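Long-range contacts in dihydrodipicolinate synthase (Rhodopseudomonas palustris, PDB 3DZ1), which probably acts as a 4-hydroxy-tetrahydrodipicolinate synthase, the pyruvate-using lysine-biosynthesis enzyme typified by the DapA family: residues Q78-S84 against A103-A109; D133-W137 against S162-V166; A10-A16 against C43-V48. One frame throughout, in Å; residues are numbered along the deposited sequence.

Contact 1 (Q78-S84 against A103-A109); sequences QVIVGVS and AAGVMIA
Strands 78-82 and 105-108 run parallel, their axes 4.3 Å apart at closest and crossing at -37°. V79 to V81 are extended (phi/psi near -105/128), A104 turns (-82/-27) and G105 is nearly fully stretched (174/-176). I80 pairs with G105, V81 with V106 and G82 with M107 (CA-CA 5.0, 4.6 and 4.5 Å). Backbone hydrogen bonds fix this register: A104 N to V79 O 2.8 Å, V81 N to G105 O 3.1 Å, M107 N to V81 O 2.9 Å and V83 N to M107 O 2.9 Å. S84 OG (chi1 m) accepts A109 N at 2.7 Å. Inside the barrel, I80 CG2 (chi1 m, chi2 t) meets CB of selenomethionine M107 (chi1 and chi2 t, chi3 p) at 4.1 Å; V83 CG1 (chi1 m) lies 3.7 Å from V106 CB and V81 CG2 (chi1 t) 4.1 Å from A103 CB. This TIM-barrel beta-alpha-beta unit lies between strands 45-48 and 137-141; V81 and V83 pack outward on its linking helix 88-101, V81 also on helix 60-73.

Contact 2 (D133-W137 against S162-V166); sequences DDVPW and SASCV
The loop entering strand 137-141 lies beside the turn entering strand 165-170, and their single parallel bridge joins W137 to C165 (CA-CA 4.9 Å). W137 N donates to S164 O and V166 N to W137 O, both at 3.1 Å, while P136 CA makes a CH...O contact with S164 O at 3.4 Å. W137 (phi/psi -139/164) has chi1 p at 63° and chi2 -74°, which swings its indole over C165. C165 (chi1 t) sits over a face of that indole: SG is 3.9 Å from the centroid of the W137 six-membered ring and 8° off its normal, a sulfur-aromatic contact, and C165 CB comes within 3.4 Å of W137 CE2. S162 CB lies near the ring plane, 4.0 Å from W137 NE1. S164 (chi1 m) gives its OG hydrogen to D133 O at 2.6 Å. S162 (chi1 p) accepts C165 N on OG at 3.0 Å, an ST motif, and its OG also bonds V159 O. Three waters fill the seam: one joins D133 OD1 (chi1 m; 2.6 Å) to A163 N (3.0 Å), another D134 O (3.0 Å) to S164 OG (3.2 Å), and a third accepts from W137 NE1 and S164 N, each at 2.9 Å. D134 (chi1 p) forms a salt bridge with R96. At this N-terminal end of the barrel strands, regular pairing thus gives way to serine hydroxyls and water, which satisfy loop backbone, while C165-W137, with P136 CB 4.4 Å from V166 CG2, supplies the apolar part.

Contact 3 (A10-A16 against C43-V48); sequences AGTFAIA and CEGVTV
E44, F13 and T47 bury the most area where strand 11-15 pairs in parallel with strand 45-48, axes 4.4 Å apart at closest approach and crossing at -29°. The bridges are F13 with G45 (CA-CA 4.4 Å), A14 with V46 and I15 with T47 (both 4.7 Å). F13 (phi/psi -109/122) and T47 (-109/131) are extended, E44 turns (-88/-20) and G45 is nearly fully stretched (-163/177). E44 N donates to T12 O at 2.8 Å. Its side chain (chi1 and chi2 t, chi3 -53°) reaches A10, where E44 OE2 accepts A10 N at 3.0 Å; E44 CG touches F13 CE1 at 3.8 Å. F13 (chi1 -86°, chi2 63°) lays its ring over G45, whose CA is 3.7 Å from the centroid and 21° off the normal, a CH-pi contact. A beta carbon on G45 would fall 2.1 Å from F13 CE2. T47 N donates to A14 O at 2.8 Å, T47 O accepts A16 N at 2.9 Å, and A14 N donates to G45 O at 2.9 Å. T47 (chi1 m) sets CB 4.4 Å from I15 CG1, its OG1 buried without a partner in the model. Outward, A16 CB meets V46 CG1 (3.7 Å) and A14 CB meets C43 SG (4.0 Å). This first beta-alpha-beta unit of the barrel is connected by helix 28-40, whose Y38 packs on A14, A16, C43 and V46. Inside, F13, I15 and T47 touch M217, a predicted pyruvate-binding residue on strand 215-218, which closes the barrel beside strand 11-15; strand 78-82 runs on the other flank.

All three contacts belong to one closed eight-stranded parallel barrel and follow one another along the chain as contact 3, contact 1 and contact 2, joining strands one to two, three to four and five to six. Contact 1 is the middle one, its centre about 11 Å from each of the others, and touches both: I80 N to V46 O and I80 O to V48 N (both 2.8 Å), and V106 N to P136 O (3.0 Å), are probable hydrogen bonds. Contacts 2 and 3 have centres about 19 Å and nearest atoms about 9 Å apart. I80 and T47 bring contacts 1 and 3 beside the predicted pyruvate-binding M217; contact 2 lies at the N-terminal ends of its strands.

Contact 1 (Q78-S84 against A103-A109)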
ATOM      1  N   GLN A  78     -24.564  -8.399  25.935  1.00 14.62           N
ATOM      2  CA  GLN A  78     -23.301  -7.708  26.137  1.00 13.58           C
ATOM      3  C   GLN A  78     -23.051  -6.836  24.908  1.00 12.46           C
ATOM      4  O   GLN A  78     -23.077  -7.324  23.780  1.00 13.39           O
ATOM      5  CB  GLN A  78     -22.173  -8.730  26.307  1.00 15.64           C
ATOM      6  CG  GLN A  78     -22.391  -9.696  27.469  1.00 21.41           C
ATOM      7  CD  GLN A  78     -21.279 -10.723  27.605  1.00 25.19           C
ATOM      8  OE1 GLN A  78     -21.022 -11.513  26.685  1.00 28.07           O
ATOM      9  NE2 GLN A  78     -20.619 -10.727  28.763  1.00 26.64           N
ATOM     10  N   VAL A  79     -22.827  -5.542  25.123  1.00 10.48           N
ATOM     11  CA  VAL A  79     -22.577  -4.627  24.012  1.00 11.37           C
ATOM     12  C   VAL A  79     -21.112  -4.217  23.946  1.00  9.88           C
ATOM     13  O   VAL A  79     -20.532  -3.752  24.928  1.00 10.44           O
ATOM     14  CB  VAL A  79     -23.458  -3.358  24.117  1.00  9.38           C
ATOM     15  CG1 VAL A  79     -23.058  -2.344  23.056  1.00  9.79           C
ATOM     16  CG2 VAL A  79     -24.915  -3.736  23.935  1.00  8.53           C
ATOM     17  N   ILE A  80     -20.521  -4.395  22.770  1.00 10.82           N
ATOM     18  CA  ILE A  80     -19.122  -4.061  22.540  1.00  9.50           C
ATOM     19  C   ILE A  80     -19.045  -2.798  21.692  1.00  9.87           C
ATOM     20  O   ILE A  80     -19.661  -2.714  20.635  1.00  8.96           O
ATOM     21  CB  ILE A  80     -18.417  -5.216  21.809  1.00  9.37           C
ATOM     22  CG1 ILE A  80     -18.474  -6.473  22.676  1.00 10.58           C
ATOM     23  CG2 ILE A  80     -16.973  -4.845  21.501  1.00 11.93           C
ATOM     24  CD1 ILE A  80     -18.133  -7.735  21.931  1.00 11.08           C
ATOM     25  N   VAL A  81     -18.289  -1.812  22.156  1.00  9.17           N
ATOM     26  CA  VAL A  81     -18.166  -0.564  21.416  1.00  8.19           C
ATOM     27  C   VAL A  81     -16.809  -0.474  20.726  1.00  6.93           C
ATOM     28  O   VAL A  81     -15.767  -0.668  21.355  1.00  5.48           O
ATOM     29  CB  VAL A  81     -18.341   0.653  22.349  1.00 10.14           C
ATOM     30  CG1 VAL A  81     -18.283   1.948  21.536  1.00  8.35           C
ATOM     31  CG2 VAL A  81     -19.666   0.546  23.102  1.00 11.18           C
ATOM     32  N   GLY A  82     -16.829  -0.208  19.425  1.00  8.17           N
ATOM     33  CA  GLY A  82     -15.582  -0.077  18.694  1.00  8.11           C
ATOM     34  C   GLY A  82     -14.969   1.245  19.111  1.00 10.54           C
ATOM     35  O   GLY A  82     -15.644   2.271  19.067  1.00 10.29           O
ATOM     36  N   VAL A  83     -13.710   1.231  19.538  1.00 10.90           N
ATOM     37  CA  VAL A  83     -13.056   2.466  19.959  1.00 10.96           C
ATOM     38  C   VAL A  83     -11.810   2.790  19.146  1.00 10.74           C
ATOM     39  O   VAL A  83     -11.065   3.700  19.495  1.00 11.94           O
ATOM     40  CB  VAL A  83     -12.671   2.431  21.460  1.00 11.49           C
ATOM     41  CG1 VAL A  83     -13.917   2.273  22.311  1.00 11.35           C
ATOM     42  CG2 VAL A  83     -11.696   1.302  21.727  1.00 10.40           C
ATOM     43  N   SER A  84     -11.584   2.048  18.065  1.00 10.05           N
ATOM     44  CA  SER A  84     -10.429   2.297  17.207  1.00 12.11           C
ATOM     45  C   SER A  84     -10.445   3.777  16.834  1.00 12.98           C
ATOM     46  O   SER A  84     -11.488   4.320  16.473  1.00 12.87           O
ATOM     47  CB  SER A  84     -10.505   1.432  15.948  1.00 12.72           C
ATOM     48  OG  SER A  84     -10.547   0.055  16.287  1.00 15.18           O
ATOM     49  N   ALA A 103     -21.311  -0.747  28.869  1.00 10.22           N
ATOM     50  CA  ALA A 103     -20.761  -1.619  27.835  1.00  9.07           C
ATOM     51  C   ALA A 103     -20.059  -2.822  28.456  1.00 10.44           C
ATOM     52  O   ALA A 103     -19.561  -2.751  29.584  1.00  9.51           O
ATOM     53  CB  ALA A 103     -19.783  -0.839  26.954  1.00 10.75           C
ATOM     54  N   ALA A 104     -20.036  -3.931  27.720  1.00  9.61           N
ATOM     55  CA  ALA A 104     -19.376  -5.140  28.191  1.00  9.64           C
ATOM     56  C   ALA A 104     -17.872  -5.034  27.924  1.00  9.41           C
ATOM     57  O   ALA A 104     -17.058  -5.635  28.628  1.00 10.36           O
ATOM     58  CB  ALA A 104     -19.947  -6.352  27.484  1.00  9.44           C
ATOM     59  N   GLY A 105     -17.516  -4.255  26.908  1.00  9.96           N
ATOM     60  CA  GLY A 105     -16.119  -4.077  26.556  1.00  9.30           C
ATOM     61  C   GLY A 105     -15.982  -3.276  25.277  1.00  9.86           C
ATOM     62  O   GLY A 105     -16.979  -2.814  24.722  1.00 10.79           O
ATOM     63  N   VAL A 106     -14.751  -3.116  24.800  1.00  8.98           N
ATOM     64  CA  VAL A 106     -14.503  -2.351  23.584  1.00  9.47           C
ATOM     65  C   VAL A 106     -13.668  -3.128  22.569  1.00  9.12           C
ATOM     66  O   VAL A 106     -13.011  -4.111  22.913  1.00  7.42           O
ATOM     67  CB  VAL A 106     -13.786  -1.017  23.910  1.00  8.27           C
ATOM     68  CG1 VAL A 106     -14.593  -0.231  24.935  1.00  7.93           C
ATOM     69  CG2 VAL A 106     -12.379  -1.288  24.434  1.00  9.41           C
HETATM   70  N   MSE A 107     -13.698  -2.687  21.315  1.00  9.72           N
HETATM   71  CA  MSE A 107     -12.932  -3.349  20.264  1.00 10.47           C
HETATM   72  C   MSE A 107     -11.847  -2.414  19.748  1.00  9.79           C
HETATM   73  O   MSE A 107     -12.078  -1.215  19.570  1.00  9.12           O
HETATM   74  CB  MSE A 107     -13.852  -3.773  19.113  1.00 13.13           C
HETATM   75  CG  MSE A 107     -13.138  -4.560  18.013  1.00 17.53           C
HETATM   76 SE   MSE A 107     -14.336  -5.288  16.648  1.00 26.78          SE
HETATM   77  CE  MSE A 107     -14.737  -3.659  15.691  1.00 20.23           C
ATOM     78  N   ILE A 108     -10.659  -2.962  19.518  1.00  9.67           N
ATOM     79  CA  ILE A 108      -9.546  -2.161  19.028  1.00  8.77           C
ATOM     80  C   ILE A 108      -8.881  -2.789  17.815  1.00  9.71           C
ATOM     81  O   ILE A 108      -8.451  -3.949  17.852  1.00  8.34           O
ATOM     82  CB  ILE A 108      -8.461  -1.960  20.118  1.00  8.48           C
ATOM     83  CG1 ILE A 108      -9.095  -1.412  21.398  1.00  8.96           C
ATOM     84  CG2 ILE A 108      -7.402  -0.977  19.622  1.00  8.08           C
ATOM     85  CD1 ILE A 108      -8.121  -1.326  22.569  1.00  8.44           C
ATOM     86  N   ALA A 109      -8.814  -2.015  16.740  1.00 10.21           N
ATOM     87  CA  ALA A 109      -8.177  -2.452  15.506  1.00 11.05           C
ATOM     88  C   ALA A 109      -6.885  -1.654  15.409  1.00 12.69           C
ATOM     89  O   ALA A 109      -6.793  -0.548  15.936  1.00 13.05           O
ATOM     90  CB  ALA A 109      -9.072  -2.154  14.309  1.00 11.17           C
TER

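Contact 2 (D133-W137 against S162-V166)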
ATOM      1  N   ASP A 133      -6.142  -0.858  31.930  1.00 22.49           N
ATOM      2  CA  ASP A 133      -6.018  -2.317  31.955  1.00 26.59           C
ATOM      3  C   ASP A 133      -7.242  -3.028  32.527  1.00 26.72           C
ATOM      4  O   ASP A 133      -7.325  -4.256  32.502  1.00 28.58           O
ATOM      5  CB  ASP A 133      -4.778  -2.730  32.751  1.00 30.31           C
ATOM      6  CG  ASP A 133      -3.501  -2.163  32.173  1.00 33.79           C
ATOM      7  OD1 ASP A 133      -3.290  -2.292  30.949  1.00 35.36           O
ATOM      8  OD2 ASP A 133      -2.702  -1.593  32.945  1.00 38.81           O
ATOM      9  N   ASP A 134      -8.193  -2.255  33.035  1.00 26.95           N
ATOM     10  CA  ASP A 134      -9.402  -2.815  33.621  1.00 25.94           C
ATOM     11  C   ASP A 134     -10.522  -2.982  32.598  1.00 23.26           C
ATOM     12  O   ASP A 134     -11.558  -3.578  32.891  1.00 24.81           O
ATOM     13  CB  ASP A 134      -9.885  -1.913  34.762  1.00 29.53           C
ATOM     14  CG  ASP A 134     -10.162  -0.489  34.305  1.00 31.99           C
ATOM     15  OD1 ASP A 134      -9.234   0.164  33.783  1.00 34.38           O
ATOM     16  OD2 ASP A 134     -11.308  -0.020  34.472  1.00 33.82           O
ATOM     17  N   VAL A 135     -10.311  -2.456  31.399  1.00 18.70           N
ATOM     18  CA  VAL A 135     -11.317  -2.526  30.351  1.00 14.71           C
ATOM     19  C   VAL A 135     -11.177  -3.754  29.451  1.00 12.97           C
ATOM     20  O   VAL A 135     -10.169  -3.920  28.762  1.00  9.64           O
ATOM     21  CB  VAL A 135     -11.267  -1.255  29.470  1.00 15.62           C
ATOM     22  CG1 VAL A 135     -12.334  -1.320  28.383  1.00 13.28           C
ATOM     23  CG2 VAL A 135     -11.463  -0.019  30.341  1.00 16.63           C
ATOM     24  N   PRO A 136     -12.190  -4.641  29.457  1.00 10.77           N
ATOM     25  CA  PRO A 136     -12.150  -5.846  28.623  1.00 10.06           C
ATOM     26  C   PRO A 136     -12.156  -5.391  27.171  1.00  9.46           C
ATOM     27  O   PRO A 136     -12.922  -4.497  26.810  1.00  6.79           O
ATOM     28  CB  PRO A 136     -13.449  -6.567  28.987  1.00 10.64           C
ATOM     29  CG  PRO A 136     -13.755  -6.078  30.370  1.00 10.59           C
ATOM     30  CD  PRO A 136     -13.416  -4.612  30.272  1.00 12.17           C
ATOM     31  N   TRP A 137     -11.314  -5.978  26.330  1.00  8.99           N
ATOM     32  CA  TRP A 137     -11.318  -5.552  24.941  1.00  8.23           C
ATOM     33  C   TRP A 137     -11.189  -6.675  23.932  1.00  8.33           C
ATOM     34  O   TRP A 137     -10.809  -7.803  24.265  1.00  8.78           O
ATOM     35  CB  TRP A 137     -10.247  -4.484  24.693  1.00 10.74           C
ATOM     36  CG  TRP A 137      -8.833  -4.926  24.917  1.00 14.10           C
ATOM     37  CD1 TRP A 137      -8.215  -5.142  26.116  1.00 14.37           C
ATOM     38  CD2 TRP A 137      -7.852  -5.176  23.906  1.00 14.38           C
ATOM     39  NE1 TRP A 137      -6.905  -5.508  25.912  1.00 13.71           N
ATOM     40  CE2 TRP A 137      -6.656  -5.537  24.564  1.00 15.64           C
ATOM     41  CE3 TRP A 137      -7.866  -5.128  22.505  1.00 14.88           C
ATOM     42  CZ2 TRP A 137      -5.484  -5.850  23.868  1.00 16.32           C
ATOM     43  CZ3 TRP A 137      -6.700  -5.438  21.813  1.00 15.07           C
ATOM     44  CH2 TRP A 137      -5.524  -5.795  22.498  1.00 17.30           C
ATOM     45  N   SER A 162      -1.375  -8.404  27.615  1.00 14.21           N
ATOM     46  CA  SER A 162      -2.483  -7.633  28.169  1.00 12.80           C
ATOM     47  C   SER A 162      -3.121  -8.219  29.420  1.00 13.18           C
ATOM     48  O   SER A 162      -3.096  -9.426  29.664  1.00 12.72           O
ATOM     49  CB  SER A 162      -3.578  -7.466  27.119  1.00 14.46           C
ATOM     50  OG  SER A 162      -4.320  -8.668  27.002  1.00 10.14           O
ATOM     51  N   ALA A 163      -3.720  -7.339  30.206  1.00 12.88           N
ATOM     52  CA  ALA A 163      -4.387  -7.752  31.420  1.00 12.08           C
ATOM     53  C   ALA A 163      -5.816  -8.154  31.080  1.00 12.40           C
ATOM     54  O   ALA A 163      -6.371  -9.062  31.696  1.00 12.04           O
ATOM     55  CB  ALA A 163      -4.395  -6.602  32.429  1.00 13.75           C
ATOM     56  N   SER A 164      -6.386  -7.507  30.062  1.00 11.19           N
ATOM     57  CA  SER A 164      -7.781  -7.749  29.713  1.00 11.33           C
ATOM     58  C   SER A 164      -8.216  -7.993  28.262  1.00 10.51           C
ATOM     59  O   SER A 164      -9.360  -7.700  27.920  1.00  9.20           O
ATOM     60  CB  SER A 164      -8.629  -6.609  30.288  1.00 11.61           C
ATOM     61  OG  SER A 164      -8.368  -6.434  31.671  1.00 13.69           O
ATOM     62  N   CYS A 165      -7.339  -8.495  27.397  1.00  8.38           N
ATOM     63  CA  CYS A 165      -7.812  -8.794  26.047  1.00  9.71           C
ATOM     64  C   CYS A 165      -8.516 -10.139  26.219  1.00  9.52           C
ATOM     65  O   CYS A 165      -7.877 -11.144  26.530  1.00  9.90           O
ATOM     66  CB  CYS A 165      -6.670  -8.941  25.047  1.00  9.50           C
ATOM     67  SG  CYS A 165      -7.295  -9.347  23.381  1.00 10.19           S
ATOM     68  N   VAL A 166      -9.828 -10.158  26.025  1.00  7.90           N
ATOM     69  CA  VAL A 166     -10.601 -11.380  26.219  1.00  7.31           C
ATOM     70  C   VAL A 166     -11.115 -12.027  24.942  1.00  8.55           C
ATOM     71  O   VAL A 166     -11.626 -13.145  24.975  1.00  6.80           O
ATOM     72  CB  VAL A 166     -11.828 -11.115  27.128  1.00  6.68           C
ATOM     73  CG1 VAL A 166     -11.370 -10.641  28.506  1.00  6.05           C
ATOM     74  CG2 VAL A 166     -12.737 -10.068  26.487  1.00  7.98           C
TER
HETATM   75  O   HOH W   1      -3.293  -4.415  29.499  1.00 13.21           O
HETATM   76  O   HOH W   2     -11.203  -6.579  33.236  1.00 28.79           O
HETATM   77  O   HOH W   3      -5.699  -5.128  28.549  1.00  6.76           O

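Contact 3 (A10-A16 against C43-V48)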
ATOM      1  N   ALA A  10     -19.539 -16.402  23.633  1.00  9.92           N
ATOM      2  CA  ALA A  10     -19.774 -17.282  22.495  1.00 10.70           C
ATOM      3  C   ALA A  10     -21.115 -16.970  21.844  1.00 11.09           C
ATOM      4  O   ALA A  10     -21.804 -16.033  22.239  1.00 14.31           O
ATOM      5  CB  ALA A  10     -19.746 -18.738  22.952  1.00 10.07           C
ATOM      6  N   GLY A  11     -21.482 -17.763  20.842  1.00 10.57           N
ATOM      7  CA  GLY A  11     -22.750 -17.539  20.180  1.00 10.69           C
ATOM      8  C   GLY A  11     -22.672 -16.557  19.031  1.00 11.27           C
ATOM      9  O   GLY A  11     -21.689 -16.515  18.297  1.00 13.17           O
ATOM     10  N   THR A  12     -23.713 -15.752  18.876  1.00 10.95           N
ATOM     11  CA  THR A  12     -23.747 -14.789  17.789  1.00 11.88           C
ATOM     12  C   THR A  12     -23.834 -13.349  18.276  1.00 11.41           C
ATOM     13  O   THR A  12     -24.743 -12.993  19.022  1.00 10.41           O
ATOM     14  CB  THR A  12     -24.948 -15.078  16.854  1.00 11.62           C
ATOM     15  OG1 THR A  12     -24.870 -16.430  16.376  1.00 14.00           O
ATOM     16  CG2 THR A  12     -24.949 -14.122  15.666  1.00 13.10           C
ATOM     17  N   PHE A  13     -22.871 -12.528  17.865  1.00 10.19           N
ATOM     18  CA  PHE A  13     -22.863 -11.111  18.208  1.00 10.44           C
ATOM     19  C   PHE A  13     -23.191 -10.356  16.927  1.00 11.20           C
ATOM     20  O   PHE A  13     -22.488 -10.488  15.929  1.00 12.75           O
ATOM     21  CB  PHE A  13     -21.488 -10.662  18.715  1.00 12.75           C
ATOM     22  CG  PHE A  13     -21.279 -10.884  20.186  1.00 14.54           C
ATOM     23  CD1 PHE A  13     -21.297 -12.169  20.721  1.00 14.85           C
ATOM     24  CD2 PHE A  13     -21.058  -9.805  21.038  1.00 15.88           C
ATOM     25  CE1 PHE A  13     -21.098 -12.380  22.086  1.00 16.46           C
ATOM     26  CE2 PHE A  13     -20.856 -10.002  22.409  1.00 16.63           C
ATOM     27  CZ  PHE A  13     -20.876 -11.292  22.932  1.00 15.54           C
ATOM     28  N   ALA A  14     -24.253  -9.563  16.945  1.00 10.00           N
ATOM     29  CA  ALA A  14     -24.629  -8.818  15.752  1.00  8.82           C
ATOM     30  C   ALA A  14     -23.881  -7.488  15.654  1.00 10.63           C
ATOM     31  O   ALA A  14     -23.770  -6.763  16.633  1.00 11.30           O
ATOM     32  CB  ALA A  14     -26.137  -8.573  15.754  1.00  7.63           C
ATOM     33  N   ILE A  15     -23.350  -7.179  14.476  1.00  8.88           N
ATOM     34  CA  ILE A  15     -22.662  -5.907  14.278  1.00  9.07           C
ATOM     35  C   ILE A  15     -23.746  -4.960  13.784  1.00  9.50           C
ATOM     36  O   ILE A  15     -24.261  -5.106  12.675  1.00  8.74           O
ATOM     37  CB  ILE A  15     -21.552  -6.000  13.223  1.00  8.73           C
ATOM     38  CG1 ILE A  15     -20.539  -7.079  13.627  1.00  9.52           C
ATOM     39  CG2 ILE A  15     -20.851  -4.643  13.098  1.00  9.43           C
ATOM     40  CD1 ILE A  15     -19.437  -7.310  12.611  1.00  9.69           C
ATOM     41  N   ALA A  16     -24.091  -3.990  14.621  1.00  8.75           N
ATOM     42  CA  ALA A  16     -25.148  -3.045  14.304  1.00  8.81           C
ATOM     43  C   ALA A  16     -24.777  -1.830  13.475  1.00  8.91           C
ATOM     44  O   ALA A  16     -23.799  -1.138  13.754  1.00  9.28           O
ATOM     45  CB  ALA A  16     -25.811  -2.576  15.598  1.00 10.12           C
ATOM     46  N   CYS A  43     -29.390 -13.502  19.769  1.00  8.68           N
ATOM     47  CA  CYS A  43     -28.034 -12.954  19.743  1.00  9.15           C
ATOM     48  C   CYS A  43     -27.534 -12.786  21.178  1.00  9.13           C
ATOM     49  O   CYS A  43     -28.299 -12.396  22.060  1.00  9.74           O
ATOM     50  CB  CYS A  43     -28.013 -11.597  19.032  1.00  7.43           C
ATOM     51  SG  CYS A  43     -28.234 -11.680  17.238  1.00 11.39           S
ATOM     52  N   GLU A  44     -26.257 -13.086  21.410  1.00  8.28           N
ATOM     53  CA  GLU A  44     -25.676 -12.961  22.740  1.00  7.91           C
ATOM     54  C   GLU A  44     -25.130 -11.558  22.975  1.00  8.84           C
ATOM     55  O   GLU A  44     -24.943 -11.130  24.117  1.00  9.52           O
ATOM     56  CB  GLU A  44     -24.547 -13.983  22.931  1.00 12.06           C
ATOM     57  CG  GLU A  44     -23.820 -13.846  24.265  1.00 18.31           C
ATOM     58  CD  GLU A  44     -23.060 -15.101  24.667  1.00 23.99           C
ATOM     59  OE1 GLU A  44     -23.689 -16.187  24.691  1.00 26.40           O
ATOM     60  OE2 GLU A  44     -21.843 -15.003  24.968  1.00 22.46           O
ATOM     61  N   GLY A  45     -24.875 -10.837  21.891  1.00  9.21           N
ATOM     62  CA  GLY A  45     -24.343  -9.498  22.037  1.00  9.05           C
ATOM     63  C   GLY A  45     -24.476  -8.655  20.794  1.00  9.20           C
ATOM     64  O   GLY A  45     -24.947  -9.123  19.753  1.00  8.15           O
ATOM     65  N   VAL A  46     -24.057  -7.401  20.910  1.00  7.85           N
ATOM     66  CA  VAL A  46     -24.129  -6.464  19.803  1.00  7.82           C
ATOM     67  C   VAL A  46     -22.868  -5.610  19.798  1.00  7.44           C
ATOM     68  O   VAL A  46     -22.408  -5.170  20.851  1.00  8.12           O
ATOM     69  CB  VAL A  46     -25.364  -5.530  19.944  1.00  9.45           C
ATOM     70  CG1 VAL A  46     -25.519  -4.664  18.696  1.00 10.20           C
ATOM     71  CG2 VAL A  46     -26.625  -6.358  20.177  1.00  9.34           C
ATOM     72  N   THR A  47     -22.302  -5.396  18.615  1.00  6.52           N
ATOM     73  CA  THR A  47     -21.114  -4.561  18.482  1.00  8.24           C
ATOM     74  C   THR A  47     -21.584  -3.291  17.783  1.00  8.51           C
ATOM     75  O   THR A  47     -22.294  -3.356  16.778  1.00  7.12           O
ATOM     76  CB  THR A  47     -20.027  -5.281  17.664  1.00  8.09           C
ATOM     77  OG1 THR A  47     -19.633  -6.469  18.366  1.00 10.23           O
ATOM     78  CG2 THR A  47     -18.798  -4.384  17.485  1.00  8.54           C
ATOM     79  N   VAL A  48     -21.210  -2.135  18.326  1.00  8.37           N
ATOM     80  CA  VAL A  48     -21.650  -0.869  17.758  1.00  9.46           C
ATOM     81  C   VAL A  48     -20.526   0.079  17.359  1.00 10.18           C
ATOM     82  O   VAL A  48     -19.378  -0.084  17.774  1.00 12.16           O
ATOM     83  CB  VAL A  48     -22.591  -0.125  18.737  1.00  7.52           C
ATOM     84  CG1 VAL A  48     -23.801  -0.985  19.040  1.00 10.35           C
ATOM     85  CG2 VAL A  48     -21.857   0.211  20.019  1.00  7.96           C
TER